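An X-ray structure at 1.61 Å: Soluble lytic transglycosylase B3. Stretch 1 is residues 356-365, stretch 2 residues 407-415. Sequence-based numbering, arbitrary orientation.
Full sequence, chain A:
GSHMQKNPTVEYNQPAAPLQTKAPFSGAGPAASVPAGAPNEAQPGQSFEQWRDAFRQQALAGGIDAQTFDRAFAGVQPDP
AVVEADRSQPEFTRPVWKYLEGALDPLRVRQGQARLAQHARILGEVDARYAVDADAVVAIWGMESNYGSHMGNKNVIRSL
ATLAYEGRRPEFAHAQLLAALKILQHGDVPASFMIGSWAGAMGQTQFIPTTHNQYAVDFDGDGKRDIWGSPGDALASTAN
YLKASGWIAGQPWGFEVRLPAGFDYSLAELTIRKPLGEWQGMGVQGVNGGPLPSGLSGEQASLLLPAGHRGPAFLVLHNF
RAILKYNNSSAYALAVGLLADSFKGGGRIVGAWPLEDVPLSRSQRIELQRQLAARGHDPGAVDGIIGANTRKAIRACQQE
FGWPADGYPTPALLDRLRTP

Stretch 1, residues 356-365: EDVPLSRSQR
Stretch 2 (407-415) GYPTPALLD

Two loops, each running into a helix, pack together and bury 395 Å² in all. The helices start at Arg362 and Pro411. In register, Leu360 CA lies 6.1 Å from Pro411 CA, and Gln364 CA 7.9 Å from Leu414 CA, four residues further on in stretch 1 and three in stretch 2, so the chains advance in the same general direction.

The contact is mainly apolar. Leu360 (phi/psi -61/138, chi1 m, chi2 t) points its CA-to-CB bond sideways, yet its two methyls spread across: CD1 lies 4.0 Å from Pro409 CB, while CD2 lies 3.8 Å from Pro411 CD and 4.4 Å from Leu414 CD2. The CA-to-CB bond of Leu414 (chi1 t, chi2 p) points toward stretch 1, and its CD2 meets Gln364 CG at 3.8 Å, so glutamine contributes its aliphatic portion. Pro411 suits a helix's first turn, where no backbone donor is needed; its CD sits 3.2 Å from Val358 O.

One direct hydrogen bond crosses: Tyr408 OH (chi1 t, chi2 78°) donates to Asp357 OD1 (chi1 t) at 2.7 Å, the phenol giving the buried carboxylate a donor at the ring edge. Water 1 donates to Pro409 O at 2.5 Å and weakly accepts from Leu360 N at 3.4 Å.

Short hydroxyls suit the N-caps, accepting from free first-turn NH groups. Ser361 OG (chi1 p) caps its helix, accepting from Gln364 N at 3.2 Å; Gln364 OE1 reciprocates, accepting from Ser361 N at 2.8 Å. Thr410 OG1 (chi1 p) caps the second helix, accepting a weak bond from Leu413 N at 3.5 Å.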

ATOM      1  N   GLU A 356     -20.093  15.479   2.525  1.00 43.87           N
ATOM      2  CA  GLU A 356     -19.508  16.055   3.731  1.00 45.24           C
ATOM      3  C   GLU A 356     -18.243  15.349   4.191  1.00 58.37           C
ATOM      4  O   GLU A 356     -17.846  15.471   5.349  1.00 67.75           O
ATOM      5  CB  GLU A 356     -20.521  16.019   4.870  1.00 42.71           C
ATOM      6  CG  GLU A 356     -21.787  16.789   4.612  1.00 46.67           C
ATOM      7  CD  GLU A 356     -22.808  16.564   5.709  1.00 42.94           C
ATOM      8  OE1 GLU A 356     -23.358  15.443   5.777  1.00 38.34           O
ATOM      9  OE2 GLU A 356     -23.046  17.496   6.503  1.00 43.16           O
ATOM     10  N   ASP A 357     -17.615  14.602   3.298  1.00 68.11           N
ATOM     11  CA  ASP A 357     -16.424  13.864   3.681  1.00 75.97           C
ATOM     12  C   ASP A 357     -15.209  14.789   3.744  1.00 65.12           C
ATOM     13  O   ASP A 357     -14.416  14.869   2.809  1.00 56.69           O
ATOM     14  CB  ASP A 357     -16.169  12.704   2.718  1.00 85.25           C
ATOM     15  CG  ASP A 357     -15.314  11.614   3.339  1.00 88.34           C
ATOM     16  OD1 ASP A 357     -15.383  11.431   4.574  1.00 79.41           O
ATOM     17  OD2 ASP A 357     -14.572  10.943   2.592  1.00 93.03           O
ATOM     18  N   VAL A 358     -15.091  15.505   4.856  1.00 67.56           N
ATOM     19  CA  VAL A 358     -13.873  16.232   5.174  1.00 61.28           C
ATOM     20  C   VAL A 358     -13.176  15.477   6.288  1.00 54.49           C
ATOM     21  O   VAL A 358     -13.626  15.503   7.434  1.00 57.79           O
ATOM     22  CB  VAL A 358     -14.145  17.681   5.606  1.00 59.48           C
ATOM     23  CG1 VAL A 358     -12.865  18.326   6.126  1.00 57.48           C
ATOM     24  CG2 VAL A 358     -14.721  18.481   4.444  1.00 64.46           C
ATOM     25  N   PRO A 359     -12.075  14.791   5.953  1.00 47.25           N
ATOM     26  CA  PRO A 359     -11.413  13.904   6.910  1.00 45.56           C
ATOM     27  C   PRO A 359     -10.858  14.676   8.096  1.00 48.85           C
ATOM     28  O   PRO A 359     -10.519  15.851   7.959  1.00 51.34           O
ATOM     29  CB  PRO A 359     -10.285  13.291   6.086  1.00 54.45           C
ATOM     30  CG  PRO A 359      -9.950  14.359   5.106  1.00 54.26           C
ATOM     31  CD  PRO A 359     -11.268  14.979   4.737  1.00 50.79           C
ATOM     32  N   LEU A 360     -10.781  14.025   9.249  1.00 45.37           N
ATOM     33  CA  LEU A 360     -10.167  14.638  10.416  1.00 44.25           C
ATOM     34  C   LEU A 360      -8.701  14.966  10.154  1.00 43.14           C
ATOM     35  O   LEU A 360      -7.977  14.170   9.557  1.00 44.01           O
ATOM     36  CB  LEU A 360     -10.282  13.715  11.628  1.00 36.80           C
ATOM     37  CG  LEU A 360     -11.697  13.468  12.140  1.00 44.63           C
ATOM     38  CD1 LEU A 360     -11.663  12.600  13.386  1.00 44.45           C
ATOM     39  CD2 LEU A 360     -12.383  14.796  12.431  1.00 49.98           C
ATOM     40  N   SER A 361      -8.264  16.139  10.605  1.00 41.70           N
ATOM     41  CA  SER A 361      -6.846  16.478  10.551  1.00 45.62           C
ATOM     42  C   SER A 361      -6.077  15.623  11.554  1.00 43.52           C
ATOM     43  O   SER A 361      -6.680  14.923  12.377  1.00 40.74           O
ATOM     44  CB  SER A 361      -6.626  17.961  10.846  1.00 47.52           C
ATOM     45  OG  SER A 361      -6.930  18.253  12.198  1.00 47.97           O
ATOM     46  N   ARG A 362      -4.748  15.676  11.487  1.00 39.98           N
ATOM     47  CA  ARG A 362      -3.920  14.895  12.401  1.00 43.77           C
ATOM     48  C   ARG A 362      -4.174  15.277  13.865  1.00 45.93           C
ATOM     49  O   ARG A 362      -4.352  14.408  14.725  1.00 40.28           O
ATOM     50  CB  ARG A 362      -2.438  15.065  12.071  1.00 51.39           C
ATOM     51  CG  ARG A 362      -1.538  14.191  12.924  1.00 57.37           C
ATOM     52  CD  ARG A 362      -0.071  14.491  12.693  1.00 73.56           C
ATOM     53  NE  ARG A 362       0.774  13.751  13.627  1.00 84.72           N
ATOM     54  CZ  ARG A 362       1.026  14.139  14.872  1.00 90.54           C
ATOM     55  NH1 ARG A 362       0.496  15.263  15.338  1.00 88.85           N
ATOM     56  NH2 ARG A 362       1.807  13.405  15.653  1.00 94.68           N
ATOM     57  N   SER A 363      -4.201  16.575  14.151  1.00 39.27           N
ATOM     58  CA  SER A 363      -4.462  17.015  15.513  1.00 38.19           C
ATOM     59  C   SER A 363      -5.887  16.630  15.910  1.00 41.94           C
ATOM     60  O   SER A 363      -6.151  16.340  17.067  1.00 37.26           O
ATOM     61  CB  SER A 363      -4.239  18.518  15.665  1.00 54.68           C
ATOM     62  OG  SER A 363      -5.095  19.255  14.817  1.00 62.44           O
ATOM     63  N   GLN A 364      -6.794  16.596  14.939  1.00 36.96           N
ATOM     64  CA  GLN A 364      -8.173  16.205  15.221  1.00 35.85           C
ATOM     65  C   GLN A 364      -8.300  14.726  15.553  1.00 32.93           C
ATOM     66  O   GLN A 364      -9.160  14.339  16.361  1.00 33.06           O
ATOM     67  CB  GLN A 364      -9.081  16.558  14.039  1.00 38.17           C
ATOM     68  CG  GLN A 364      -9.462  18.029  14.001  1.00 44.74           C
ATOM     69  CD  GLN A 364     -10.262  18.400  12.771  1.00 50.96           C
ATOM     70  OE1 GLN A 364     -10.250  17.687  11.769  1.00 42.62           O
ATOM     71  NE2 GLN A 364     -10.964  19.528  12.843  1.00 58.65           N
ATOM     72  N   ARG A 365      -7.468  13.892  14.933  1.00 35.69           N
ATOM     73  CA  ARG A 365      -7.486  12.465  15.245  1.00 34.39           C
ATOM     74  C   ARG A 365      -7.007  12.220  16.675  1.00 34.50           C
ATOM     75  O   ARG A 365      -7.524  11.346  17.385  1.00 32.43           O
ATOM     76  CB  ARG A 365      -6.625  11.679  14.260  1.00 34.20           C
ATOM     77  CG  ARG A 365      -7.187  11.646  12.835  1.00 34.43           C
ATOM     78  CD  ARG A 365      -6.461  10.628  11.961  1.00 40.28           C
ATOM     79  NE  ARG A 365      -5.043  10.933  11.794  1.00 41.49           N
ATOM     80  CZ  ARG A 365      -4.551  11.713  10.836  1.00 48.50           C
ATOM     81  NH1 ARG A 365      -5.363  12.286   9.956  1.00 44.99           N
ATOM     82  NH2 ARG A 365      -3.246  11.924  10.759  1.00 53.36           N
ATOM     83  N   GLY A 407     -17.695   2.856  12.792  1.00 33.41           N
ATOM     84  CA  GLY A 407     -16.312   3.041  13.195  1.00 30.52           C
ATOM     85  C   GLY A 407     -15.572   4.086  12.386  1.00 34.77           C
ATOM     86  O   GLY A 407     -14.356   4.218  12.496  1.00 35.45           O
ATOM     87  N   TYR A 408     -16.308   4.833  11.573  1.00 32.59           N
ATOM     88  CA  TYR A 408     -15.714   5.870  10.737  1.00 31.68           C
ATOM     89  C   TYR A 408     -15.937   7.245  11.364  1.00 33.14           C
ATOM     90  O   TYR A 408     -17.063   7.739  11.400  1.00 32.02           O
ATOM     91  CB  TYR A 408     -16.306   5.812   9.325  1.00 32.54           C
ATOM     92  CG  TYR A 408     -15.686   6.790   8.359  1.00 35.05           C
ATOM     93  CD1 TYR A 408     -14.448   6.533   7.784  1.00 40.16           C
ATOM     94  CD2 TYR A 408     -16.343   7.965   8.015  1.00 34.31           C
ATOM     95  CE1 TYR A 408     -13.877   7.424   6.899  1.00 40.19           C
ATOM     96  CE2 TYR A 408     -15.779   8.863   7.132  1.00 36.11           C
ATOM     97  CZ  TYR A 408     -14.547   8.586   6.576  1.00 38.52           C
ATOM     98  OH  TYR A 408     -13.976   9.472   5.696  1.00 43.91           O
ATOM     99  N   PRO A 409     -14.864   7.864  11.877  1.00 33.54           N
ATOM    100  CA  PRO A 409     -15.005   9.137  12.585  1.00 38.57           C
ATOM    101  C   PRO A 409     -15.073  10.326  11.635  1.00 39.66           C
ATOM    102  O   PRO A 409     -14.392  10.334  10.609  1.00 41.71           O
ATOM    103  CB  PRO A 409     -13.732   9.195  13.428  1.00 37.16           C
ATOM    104  CG  PRO A 409     -12.707   8.570  12.521  1.00 32.09           C
ATOM    105  CD  PRO A 409     -13.454   7.431  11.820  1.00 31.97           C
ATOM    106  N   THR A 410     -15.880  11.320  11.993  1.00 38.14           N
ATOM    107  CA  THR A 410     -16.073  12.515  11.179  1.00 35.52           C
ATOM    108  C   THR A 410     -15.975  13.754  12.059  1.00 37.58           C
ATOM    109  O   THR A 410     -16.094  13.653  13.277  1.00 35.88           O
ATOM    110  CB  THR A 410     -17.452  12.509  10.496  1.00 43.73           C
ATOM    111  OG1 THR A 410     -18.467  12.402  11.501  1.00 42.01           O
ATOM    112  CG2 THR A 410     -17.576  11.339   9.535  1.00 45.04           C
ATOM    113  N   PRO A 411     -15.780  14.930  11.448  1.00 40.84           N
ATOM    114  CA  PRO A 411     -15.834  16.176  12.219  1.00 42.12           C
ATOM    115  C   PRO A 411     -17.077  16.278  13.111  1.00 45.75           C
ATOM    116  O   PRO A 411     -16.987  16.793  14.227  1.00 42.88           O
ATOM    117  CB  PRO A 411     -15.852  17.248  11.130  1.00 44.82           C
ATOM    118  CG  PRO A 411     -15.044  16.640  10.024  1.00 47.08           C
ATOM    119  CD  PRO A 411     -15.357  15.160  10.054  1.00 44.21           C
ATOM    120  N   ALA A 412     -18.214  15.781  12.629  1.00 44.12           N
ATOM    121  CA  ALA A 412     -19.466  15.873  13.373  1.00 43.60           C
ATOM    122  C   ALA A 412     -19.402  15.052  14.662  1.00 37.48           C
ATOM    123  O   ALA A 412     -19.971  15.443  15.682  1.00 39.42           O
ATOM    124  CB  ALA A 412     -20.630  15.422  12.513  1.00 51.21           C
ATOM    125  N   LEU A 413     -18.705  13.918  14.616  1.00 37.05           N
ATOM    126  CA  LEU A 413     -18.498  13.115  15.824  1.00 35.68           C
ATOM    127  C   LEU A 413     -17.649  13.877  16.831  1.00 36.43           C
ATOM    128  O   LEU A 413     -17.953  13.916  18.023  1.00 38.47           O
ATOM    129  CB  LEU A 413     -17.828  11.787  15.489  1.00 34.67           C
ATOM    130  CG  LEU A 413     -17.472  10.889  16.676  1.00 36.79           C
ATOM    131  CD1 LEU A 413     -18.712  10.542  17.487  1.00 34.91           C
ATOM    132  CD2 LEU A 413     -16.778   9.623  16.174  1.00 35.96           C
ATOM    133  N   LEU A 414     -16.572  14.479  16.342  1.00 35.69           N
ATOM    134  CA  LEU A 414     -15.738  15.311  17.185  1.00 37.10           C
ATOM    135  C   LEU A 414     -16.537  16.492  17.769  1.00 41.41           C
ATOM    136  O   LEU A 414     -16.373  16.836  18.943  1.00 41.73           O
ATOM    137  CB  LEU A 414     -14.528  15.819  16.397  1.00 38.10           C
ATOM    138  CG  LEU A 414     -13.390  16.389  17.238  1.00 47.80           C
ATOM    139  CD1 LEU A 414     -12.924  15.356  18.259  1.00 52.53           C
ATOM    140  CD2 LEU A 414     -12.243  16.812  16.338  1.00 49.91           C
ATOM    141  N   ASP A 415     -17.402  17.102  16.957  1.00 40.47           N
ATOM    142  CA  ASP A 415     -18.220  18.232  17.421  1.00 43.08           C
ATOM    143  C   ASP A 415     -19.222  17.812  18.499  1.00 51.90           C
ATOM    144  O   ASP A 415     -19.489  18.558  19.443  1.00 53.09           O
ATOM    145  CB  ASP A 415     -18.977  18.877  16.258  1.00 44.66           C
ATOM    146  CG  ASP A 415     -18.071  19.659  15.332  1.00 62.68           C
ATOM    147  OD1 ASP A 415     -16.994  20.107  15.784  1.00 62.04           O
ATOM    148  OD2 ASP A 415     -18.442  19.831  14.150  1.00 75.37           O
TER
HETATM  149  O   HOH W   1     -12.676  11.190   8.936  1.00 49.88           O